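Local structure of 6-aminohexanoate-dimer hydrolase (Bacillus anthracis, 4GB7) at residues 67-72 with 285-290; 267-272 with 297-302; 276-281 with 308-313. The protein probably hydrolyses the amide bond of 6-aminohexanoate dimers, as a putative serine hydrolase of the beta-lactamase clan. All coordinates share one frame; numbering follows the deposited sequence. Where two conformers were deposited one is given.

Contact 1 (67-72 with 285-290); sequences NDVKNN and ENAYYV
E285 meets N71 through its backbone: its O lies 3.6 Å from N71 CB, while the carboxylate arm of E285 departs from the pairing. At the next residue a side chain takes over the role of a strand carbonyl. N286 OD1 accepts from N71 N at 3.0 Å, the donor only slightly tilted from the amide plane, and the pairing is thereby carried past the end of the strand. The amides of N286 and N71 stand nearly perpendicular, their planes 85° apart, and their two OD1 atoms approach to 3.1 Å. Since both are acceptors, this approach is not a bond; N71 instead anchors its amide through ND2 to the O of M283.

A287 forms the hydrogen-bonded pair with V69, exchanging two backbone bonds. V69 N reaches A287 O at 2.8 Å from well above the carbonyl plane, 52° out of it, whereas the return bond lies in plane. The CB atoms of A287 and V69 touch at 3.9 Å on the face that W278 covers.

Y288 and D68 make the non-hydrogen-bonded pair, with CA atoms 4.3 Å apart. Y288 CG sits between its own backbone N and carbonyl carbon (chi1 63°), and the ring leads away from D68, its OH bonding to K61 N. Y289 restores the two-bond pattern with N67, Y289 N to N67 O measuring 2.9 Å. Its ring returns to the face of A287, where CD2 meets V69 CG2 at 3.7 Å on an oblique approach, beside L269 and V273 of helix 269-278.

The result is a classic antiparallel ladder, in which the early strand 66-69 forms one outer edge of a small four-stranded sheet, distinct from the five-stranded sheet of this beta-lactamase-like fold.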
loop_
_atom_site.group_PDB
_atom_site.type_symbol
_atom_site.label_atom_id
_atom_site.label_comp_id
_atom_site.label_asym_id
_atom_site.label_seq_id
_atom_site.Cartn_x
_atom_site.Cartn_y
_atom_site.Cartn_z
ATOM N N ASN A 67 -5.910 -3.389 15.155
ATOM C CA ASN A 67 -5.201 -2.516 16.052
ATOM C C ASN A 67 -5.330 -1.110 15.527
ATOM O O ASN A 67 -4.988 -0.834 14.361
ATOM C CB ASN A 67 -3.709 -2.819 16.073
ATOM C CG ASN A 67 -3.381 -4.116 16.713
ATOM O OD1 ASN A 67 -4.218 -4.748 17.345
ATOM N ND2 ASN A 67 -2.102 -4.512 16.604
ATOM N N ASP A 68 -5.816 -0.226 16.376
ATOM C CA ASP A 68 -5.991 1.168 15.979
ATOM C C ASP A 68 -4.665 1.888 15.752
ATOM O O ASP A 68 -3.686 1.692 16.521
ATOM C CB ASP A 68 -6.785 1.931 17.030
ATOM C CG ASP A 68 -8.243 1.596 17.052
ATOM O OD1 ASP A 68 -8.839 1.150 16.057
ATOM O OD2 ASP A 68 -8.811 1.856 18.130
ATOM N N VAL A 69 -4.655 2.767 14.749
ATOM C CA VAL A 69 -3.551 3.699 14.475
ATOM C C VAL A 69 -4.090 5.106 14.704
ATOM O O VAL A 69 -4.797 5.658 13.887
ATOM C CB VAL A 69 -3.061 3.527 13.036
ATOM C CG1 VAL A 69 -1.997 4.564 12.667
ATOM C CG2 VAL A 69 -2.638 2.082 12.814
ATOM N N LYS A 70 -3.775 5.667 15.858
ATOM C CA LYS A 70 -4.401 6.912 16.301
ATOM C C LYS A 70 -3.851 8.152 15.616
ATOM O O LYS A 70 -2.624 8.305 15.437
ATOM C CB LYS A 70 -4.237 7.082 17.810
ATOM C CG LYS A 70 -5.056 6.109 18.634
ATOM C CD LYS A 70 -4.956 6.381 20.122
ATOM C CE LYS A 70 -3.602 6.019 20.738
ATOM N NZ LYS A 70 -3.408 6.512 22.153
ATOM N N ASN A 71 -4.752 9.064 15.267
ATOM C CA ASN A 71 -4.328 10.420 14.897
ATOM C C ASN A 71 -4.159 11.254 16.176
ATOM O O ASN A 71 -4.146 10.684 17.274
ATOM C CB ASN A 71 -5.324 11.081 13.943
ATOM C CG ASN A 71 -6.589 11.522 14.630
ATOM O OD1 ASN A 71 -6.989 10.937 15.616
ATOM N ND2 ASN A 71 -7.272 12.504 14.049
ATOM N N ASN A 72 -3.964 12.570 16.008
ATOM C CA ASN A 72 -4.094 13.553 17.092
ATOM C C ASN A 72 -5.327 14.401 16.886
ATOM O O ASN A 72 -5.303 15.361 16.091
ATOM C CB ASN A 72 -2.896 14.457 17.184
ATOM C CG ASN A 72 -2.958 15.368 18.409
ATOM O OD1 ASN A 72 -4.042 15.604 18.991
ATOM N ND2 ASN A 72 -1.814 15.825 18.843
ATOM N N GLU A 285 -8.612 11.422 10.809
ATOM C CA GLU A 285 -9.191 10.238 11.423
ATOM C C GLU A 285 -8.115 9.247 11.790
ATOM O O GLU A 285 -6.979 9.292 11.267
ATOM C CB GLU A 285 -10.196 9.534 10.476
ATOM C CG GLU A 285 -11.302 10.440 9.911
ATOM C CD GLU A 285 -12.324 10.956 10.899
ATOM O OE1 GLU A 285 -12.402 10.372 11.982
ATOM O OE2 GLU A 285 -13.079 11.937 10.539
ATOM N N ASN A 286 -8.495 8.356 12.697
ATOM C CA ASN A 286 -7.693 7.182 12.970
ATOM C C ASN A 286 -7.566 6.320 11.711
ATOM O O ASN A 286 -8.439 6.316 10.813
ATOM C CB ASN A 286 -8.307 6.329 14.096
ATOM C CG ASN A 286 -8.290 7.010 15.455
ATOM O OD1 ASN A 286 -7.519 7.925 15.710
ATOM N ND2 ASN A 286 -9.187 6.579 16.318
ATOM N N ALA A 287 -6.499 5.555 11.666
ATOM C CA ALA A 287 -6.407 4.438 10.755
ATOM C C ALA A 287 -6.449 3.166 11.623
ATOM O O ALA A 287 -6.631 3.233 12.856
ATOM C CB ALA A 287 -5.156 4.517 9.874
ATOM N N TYR A 288 -6.372 2.025 10.991
ATOM C CA TYR A 288 -6.249 0.761 11.710
ATOM C C TYR A 288 -5.636 -0.311 10.832
ATOM O O TYR A 288 -5.753 -0.255 9.583
ATOM C CB TYR A 288 -7.585 0.300 12.278
ATOM C CG TYR A 288 -8.687 -0.010 11.294
ATOM C CD1 TYR A 288 -8.743 -1.247 10.589
ATOM C CD2 TYR A 288 -9.722 0.900 11.113
ATOM C CE1 TYR A 288 -9.822 -1.506 9.717
ATOM C CE2 TYR A 288 -10.776 0.628 10.268
ATOM C CZ TYR A 288 -10.822 -0.593 9.588
ATOM O OH TYR A 288 -11.874 -0.920 8.748
ATOM N N TYR A 289 -4.947 -1.255 11.477
ATOM C CA TYR A 289 -4.448 -2.440 10.816
ATOM C C TYR A 289 -5.284 -3.664 11.147
ATOM O O TYR A 289 -5.555 -3.935 12.321
ATOM C CB TYR A 289 -3.045 -2.818 11.301
ATOM C CG TYR A 289 -1.896 -2.114 10.638
ATOM C CD1 TYR A 289 -1.385 -2.552 9.401
ATOM C CD2 TYR A 289 -1.289 -1.014 11.252
ATOM C CE1 TYR A 289 -0.316 -1.906 8.799
ATOM C CE2 TYR A 289 -0.212 -0.389 10.652
ATOM C CZ TYR A 289 0.290 -0.834 9.458
ATOM O OH TYR A 289 1.365 -0.126 8.925
ATOM N N VAL A 290 -5.651 -4.412 10.108
ATOM C CA VAL A 290 -6.122 -5.774 10.297
ATOM C C VAL A 290 -4.968 -6.581 10.883
ATOM O O VAL A 290 -3.810 -6.424 10.481
ATOM C CB VAL A 290 -6.634 -6.363 8.989
ATOM C CG1 VAL A 290 -6.842 -7.864 9.090
ATOM C CG2 VAL A 290 -7.903 -5.585 8.566
#

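Contact 2 (267-272 with 297-302); sequences KSLAEN and EQASAG
E297 points its carboxylate at the start of helix 269-278, where S268 is the N-cap residue and forms a capping box with E271. The arrangement illustrates how a helix start can be served twice, by its own side chains and by an acid from the loop before strand 303-305.

Among the polar contacts across the segments, A270 N donates to E297 OE2 at 2.9 Å, fairly straight; the N-H arrives from above the carboxylate plane, 68° out of it. L269 N adds a weak bond to E297 OE1 at 3.4 Å. A bend at chi2 (88°) swings E297 CD out of line with the start of its chain. The carboxylate is buried, yet well supplied: OE2 also takes a hydrogen bond from N67 ND2, and OE1 pairs with R262 in a salt bridge. The helix N-terminus and R262 would both be expected to stabilise its negative charge.

Within 267-272, the box is reciprocal. E271 N donates to S268 OG at 3.0 Å, and S268 N donates to E271 OE1, also at 3.0 Å.

The carboxylate oxygens also touch carbon: L269 CB rests 3.3 Å from E297 OE1, and A270 CB comes within 3.4 Å of E297 OE2. The apolar contact proper joins L269 to A299, which also touches T146 and A258. A chi1 of -176° sets L269 CG anti to the backbone N, and the CD2 branch beyond it meets the alanine. Packing is tight there: L269 CD2 and A299 CB stand only 3.4 Å apart.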
loop_
_atom_site.group_PDB
_atom_site.type_symbol
_atom_site.label_atom_id
_atom_site.label_comp_id
_atom_site.label_asym_id
_atom_site.label_seq_id
_atom_site.Cartn_x
_atom_site.Cartn_y
_atom_site.Cartn_z
ATOM N N LYS A 267 7.294 -1.970 20.520
ATOM C CA LYS A 267 5.937 -1.412 20.331
ATOM C C LYS A 267 5.304 -2.083 19.121
ATOM O O LYS A 267 6.015 -2.633 18.291
ATOM C CB LYS A 267 6.016 0.098 20.092
ATOM C CG LYS A 267 6.564 0.908 21.271
ATOM C CD LYS A 267 6.817 2.354 20.928
ATOM C CE LYS A 267 7.163 3.171 22.175
ATOM N NZ LYS A 267 7.229 4.625 21.876
ATOM N N SER A 268 3.973 -2.042 19.028
ATOM C CA SER A 268 3.294 -2.657 17.901
ATOM C C SER A 268 3.568 -1.868 16.620
ATOM O O SER A 268 4.045 -0.729 16.652
ATOM C CB SER A 268 1.782 -2.756 18.155
ATOM O OG SER A 268 1.233 -1.455 18.148
ATOM N N LEU A 269 3.246 -2.445 15.472
ATOM C CA LEU A 269 3.426 -1.683 14.234
ATOM C C LEU A 269 2.430 -0.503 14.266
ATOM O O LEU A 269 2.778 0.607 13.832
ATOM C CB LEU A 269 3.175 -2.554 12.996
ATOM C CG LEU A 269 3.454 -1.826 11.671
ATOM C CD1 LEU A 269 4.881 -1.262 11.543
ATOM C CD2 LEU A 269 3.095 -2.784 10.520
ATOM N N ALA A 270 1.211 -0.742 14.760
ATOM C CA ALA A 270 0.187 0.279 14.804
ATOM C C ALA A 270 0.659 1.449 15.657
ATOM O O ALA A 270 0.490 2.593 15.269
ATOM C CB ALA A 270 -1.158 -0.254 15.292
ATOM N N GLU A 271 1.300 1.162 16.786
ATOM C CA GLU A 271 1.790 2.226 17.676
ATOM C C GLU A 271 2.922 3.010 17.039
ATOM O O GLU A 271 2.979 4.251 17.152
ATOM C CB GLU A 271 2.231 1.629 18.996
ATOM C CG GLU A 271 1.058 1.209 19.853
ATOM C CD GLU A 271 1.384 0.183 20.960
ATOM O OE1 GLU A 271 2.524 -0.410 21.090
ATOM O OE2 GLU A 271 0.441 -0.042 21.739
ATOM N N ASN A 272 3.823 2.293 16.353
ATOM C CA ASN A 272 4.884 2.930 15.594
ATOM C C ASN A 272 4.331 3.850 14.520
ATOM O O ASN A 272 4.782 4.987 14.367
ATOM C CB ASN A 272 5.848 1.881 14.998
ATOM C CG ASN A 272 6.935 1.474 15.963
ATOM O OD1 ASN A 272 7.872 2.251 16.141
ATOM N ND2 ASN A 272 6.832 0.275 16.585
ATOM N N GLU A 297 -0.060 -7.206 13.264
ATOM C CA GLU A 297 -0.645 -6.551 12.111
ATOM C C GLU A 297 -0.171 -7.196 10.792
ATOM O O GLU A 297 0.956 -7.644 10.694
ATOM C CB GLU A 297 -0.261 -5.065 12.041
ATOM C CG GLU A 297 -0.613 -4.237 13.273
ATOM C CD GLU A 297 0.418 -4.211 14.360
ATOM O OE1 GLU A 297 1.385 -5.014 14.324
ATOM O OE2 GLU A 297 0.176 -3.416 15.320
ATOM N N GLN A 298 -1.064 -7.247 9.794
ATOM C CA GLN A 298 -0.666 -7.477 8.405
ATOM C C GLN A 298 0.029 -6.224 7.910
ATOM O O GLN A 298 -0.626 -5.360 7.338
ATOM C CB GLN A 298 -1.892 -7.678 7.496
ATOM C CG GLN A 298 -2.674 -8.915 7.781
ATOM C CD GLN A 298 -3.908 -8.994 6.929
ATOM O OE1 GLN A 298 -4.256 -8.037 6.228
ATOM N NE2 GLN A 298 -4.594 -10.106 7.012
ATOM N N ALA A 299 1.339 -6.145 8.104
ATOM C CA ALA A 299 2.107 -5.016 7.651
ATOM C C ALA A 299 2.063 -4.821 6.131
ATOM O O ALA A 299 2.253 -3.709 5.628
ATOM C CB ALA A 299 3.576 -5.174 8.105
ATOM N N SER A 300 1.833 -5.921 5.412
ATOM C CA SER A 300 1.969 -5.952 3.961
ATOM C C SER A 300 0.679 -5.589 3.298
ATOM O O SER A 300 0.693 -5.241 2.137
ATOM C CB SER A 300 2.423 -7.341 3.473
ATOM O OG SER A 300 1.471 -8.327 3.817
ATOM N N ALA A 301 -0.431 -5.643 4.030
ATOM C CA ALA A 301 -1.738 -5.555 3.325
ATOM C C ALA A 301 -2.927 -5.072 4.147
ATOM O O ALA A 301 -4.066 -4.981 3.616
ATOM C CB ALA A 301 -2.058 -6.931 2.768
ATOM N N GLY A 302 -2.714 -4.788 5.430
ATOM C CA GLY A 302 -3.845 -4.608 6.355
ATOM C C GLY A 302 -4.208 -3.221 6.866
ATOM O O GLY A 302 -5.068 -3.088 7.743
#

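Contact 3 (276-281 with 308-313); sequences RIWSQI and RDMARF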
loop_
_atom_site.group_PDB
_atom_site.type_symbol
_atom_site.label_atom_id
_atom_site.label_comp_id
_atom_site.label_asym_id
_atom_site.label_seq_id
_atom_site.Cartn_x
_atom_site.Cartn_y
_atom_site.Cartn_z
ATOM N N ARG A 276 4.919 7.884 14.928
ATOM C CA ARG A 276 5.868 8.446 13.981
ATOM C C ARG A 276 5.233 9.241 12.850
ATOM O O ARG A 276 5.883 10.128 12.268
ATOM C CB ARG A 276 6.730 7.332 13.424
ATOM C CG ARG A 276 7.662 6.710 14.443
ATOM C CD ARG A 276 8.215 5.383 13.965
ATOM N NE ARG A 276 9.192 4.844 14.916
ATOM C CZ ARG A 276 10.481 5.196 14.962
ATOM N NH1 ARG A 276 11.014 6.050 14.069
ATOM N NH2 ARG A 276 11.271 4.655 15.891
ATOM N N ILE A 277 4.010 8.899 12.468
ATOM C CA ILE A 277 3.422 9.449 11.262
ATOM C C ILE A 277 1.993 9.938 11.511
ATOM O O ILE A 277 1.695 11.113 11.250
ATOM C CB ILE A 277 3.417 8.444 10.065
ATOM C CG1 ILE A 277 4.842 8.020 9.735
ATOM C CG2 ILE A 277 2.566 8.988 8.897
ATOM C CD1 ILE A 277 4.942 6.854 8.757
ATOM N N TRP A 278 1.132 9.056 11.984
ATOM C CA TRP A 278 -0.342 9.310 11.943
ATOM C C TRP A 278 -0.777 10.428 12.886
ATOM O O TRP A 278 -1.833 11.011 12.724
ATOM C CB TRP A 278 -1.184 8.024 12.214
ATOM C CG TRP A 278 -2.382 7.992 11.316
ATOM C CD1 TRP A 278 -3.659 8.445 11.573
ATOM C CD2 TRP A 278 -2.381 7.546 9.942
ATOM N NE1 TRP A 278 -4.456 8.298 10.463
ATOM C CE2 TRP A 278 -3.721 7.792 9.425
ATOM C CE3 TRP A 278 -1.420 6.993 9.101
ATOM C CZ2 TRP A 278 -4.069 7.444 8.125
ATOM C CZ3 TRP A 278 -1.776 6.674 7.792
ATOM C CH2 TRP A 278 -3.064 6.864 7.328
ATOM N N SER A 279 0.004 10.662 13.925
ATOM C CA SER A 279 -0.271 11.689 14.908
ATOM C C SER A 279 0.457 12.998 14.570
ATOM O O SER A 279 0.267 13.965 15.282
ATOM C CB SER A 279 0.161 11.240 16.294
ATOM O OG SER A 279 1.553 11.095 16.391
ATOM N N GLN A 280 1.282 13.008 13.508
ATOM C CA GLN A 280 2.237 14.085 13.247
ATOM C C GLN A 280 1.940 14.956 12.062
ATOM O O GLN A 280 2.602 15.971 11.905
ATOM C CB GLN A 280 3.628 13.481 13.017
ATOM C CG GLN A 280 4.082 12.589 14.172
ATOM C CD GLN A 280 4.474 13.419 15.325
ATOM O OE1 GLN A 280 5.383 14.242 15.204
ATOM N NE2 GLN A 280 3.802 13.228 16.464
ATOM N N ILE A 281 0.951 14.614 11.221
ATOM C CA ILE A 281 0.753 15.398 9.980
ATOM C C ILE A 281 -0.692 15.845 9.742
ATOM O O ILE A 281 -1.140 15.959 8.589
ATOM C CB ILE A 281 1.366 14.717 8.717
ATOM C CG1 ILE A 281 0.651 13.375 8.380
ATOM C CG2 ILE A 281 2.877 14.434 8.939
ATOM C CD1 ILE A 281 1.107 12.773 7.057
ATOM N N ARG A 308 -8.393 11.283 2.155
ATOM C CA ARG A 308 -7.722 12.530 2.432
ATOM C C ARG A 308 -6.522 12.315 3.345
ATOM O O ARG A 308 -5.536 13.001 3.190
ATOM C CB ARG A 308 -8.655 13.567 3.047
ATOM C CG ARG A 308 -9.571 14.154 1.990
ATOM C CD ARG A 308 -10.279 15.436 2.440
ATOM N NE ARG A 308 -11.072 15.224 3.625
ATOM C CZ ARG A 308 -12.351 14.842 3.668
ATOM N NH1 ARG A 308 -12.939 14.682 4.844
ATOM N NH2 ARG A 308 -13.065 14.630 2.562
ATOM N N ASP A 309 -6.629 11.386 4.282
ATOM C CA ASP A 309 -5.501 11.143 5.164
ATOM C C ASP A 309 -4.334 10.545 4.379
ATOM O O ASP A 309 -3.174 10.910 4.611
ATOM C CB ASP A 309 -5.886 10.271 6.374
ATOM C CG ASP A 309 -6.652 11.082 7.448
ATOM O OD1 ASP A 309 -6.611 12.343 7.368
ATOM O OD2 ASP A 309 -7.212 10.503 8.397
HETATM N N MSE A 310 -4.613 9.631 3.479
HETATM C CA MSE A 310 -3.572 9.109 2.598
HETATM C C MSE A 310 -2.983 10.202 1.738
HETATM O O MSE A 310 -1.800 10.208 1.493
HETATM C CB MSE A 310 -4.069 8.003 1.710
HETATM C CG MSE A 310 -4.278 6.737 2.420
HETATM SE SE MSE A 310 -2.634 6.059 3.254
HETATM C CE MSE A 310 -1.303 6.723 2.017
ATOM N N ALA A 311 -3.799 11.167 1.311
ATOM C CA ALA A 311 -3.299 12.302 0.558
ATOM C C ALA A 311 -2.335 13.175 1.365
ATOM O O ALA A 311 -1.362 13.701 0.835
ATOM C CB ALA A 311 -4.456 13.119 0.048
ATOM N N ARG A 312 -2.621 13.339 2.657
ATOM C CA ARG A 312 -1.725 14.061 3.534
ATOM C C ARG A 312 -0.378 13.369 3.581
ATOM O O ARG A 312 0.669 14.024 3.492
ATOM C CB ARG A 312 -2.287 14.150 4.951
ATOM C CG ARG A 312 -3.563 14.977 5.074
ATOM C CD ARG A 312 -4.121 15.019 6.508
ATOM N NE ARG A 312 -5.116 16.071 6.617
ATOM C CZ ARG A 312 -6.390 15.930 6.239
ATOM N NH1 ARG A 312 -6.861 14.758 5.813
ATOM N NH2 ARG A 312 -7.194 16.980 6.281
ATOM N N PHE A 313 -0.383 12.051 3.676
ATOM C CA PHE A 313 0.887 11.296 3.681
ATOM C C PHE A 313 1.628 11.450 2.316
ATOM O O PHE A 313 2.807 11.625 2.237
ATOM C CB PHE A 313 0.620 9.830 3.935
ATOM C CG PHE A 313 1.858 8.979 3.906
ATOM C CD1 PHE A 313 2.770 9.083 4.925
ATOM C CD2 PHE A 313 2.113 8.067 2.877
ATOM C CE1 PHE A 313 3.895 8.295 4.930
ATOM C CE2 PHE A 313 3.254 7.272 2.884
ATOM C CZ PHE A 313 4.134 7.387 3.904
#
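The W278 ring meets D309 where helix 307-318 packs against the end of helix 269-278 in this beta-lactamase-like fold. D309 CB approaches the ring obliquely, 3.8 Å from W278 CZ2, with its carboxylate plane almost perpendicular to the indole. W278 NE1 is engaged by E285 O. M310, a selenomethionine with two conformers, is less certain; in one, M310 SE lies 4.2 Å from W278 CH2, at the ring edge, as in a Met-aromatic contact. The F313 ring meets I277 in a slanting manner too, F313 CD1 to I277 CG2 at 4.0 Å, while the R312 guanidinium has I281 O near its plane, at the edge.

The remaining contact is aliphatic. I281 CG1 lies between the backbone N and carbonyl carbon (chi1 65°), and I281 CD1 beyond it packs on the helix backbone, 3.7 Å from F313 CA.

D309 and R312 also find polar partners beyond the contact: D309 OD1 accepts from E284 N, and R312 makes a salt bridge to E284 and donates to A77 O. One helical turn apart, R312 NH1 and D309 OD1 form a salt bridge of 2.9 Å.

Helix 269-278 is the common element: its start serves contact 2, its end contact 3, and the ladder of contact 1 lies against its side. Contact 1 is centred about 10 Å from contact 2 and about 11 Å from contact 3; the centres of contacts 2 and 3 are about 15 Å apart. Contact 1 touches both. V290 N reaches G302 O at 2.8 Å, and on the other flank D309 OD2 meets E285 N at 2.9 Å. The side chain of A299 in contact 2 lies near, without touching, a pattern resembling the SxxK motif of this clan (S140, K143, with Y249), and S300 O of the same loop accepts from K143 NZ; a catalytic role is inferred.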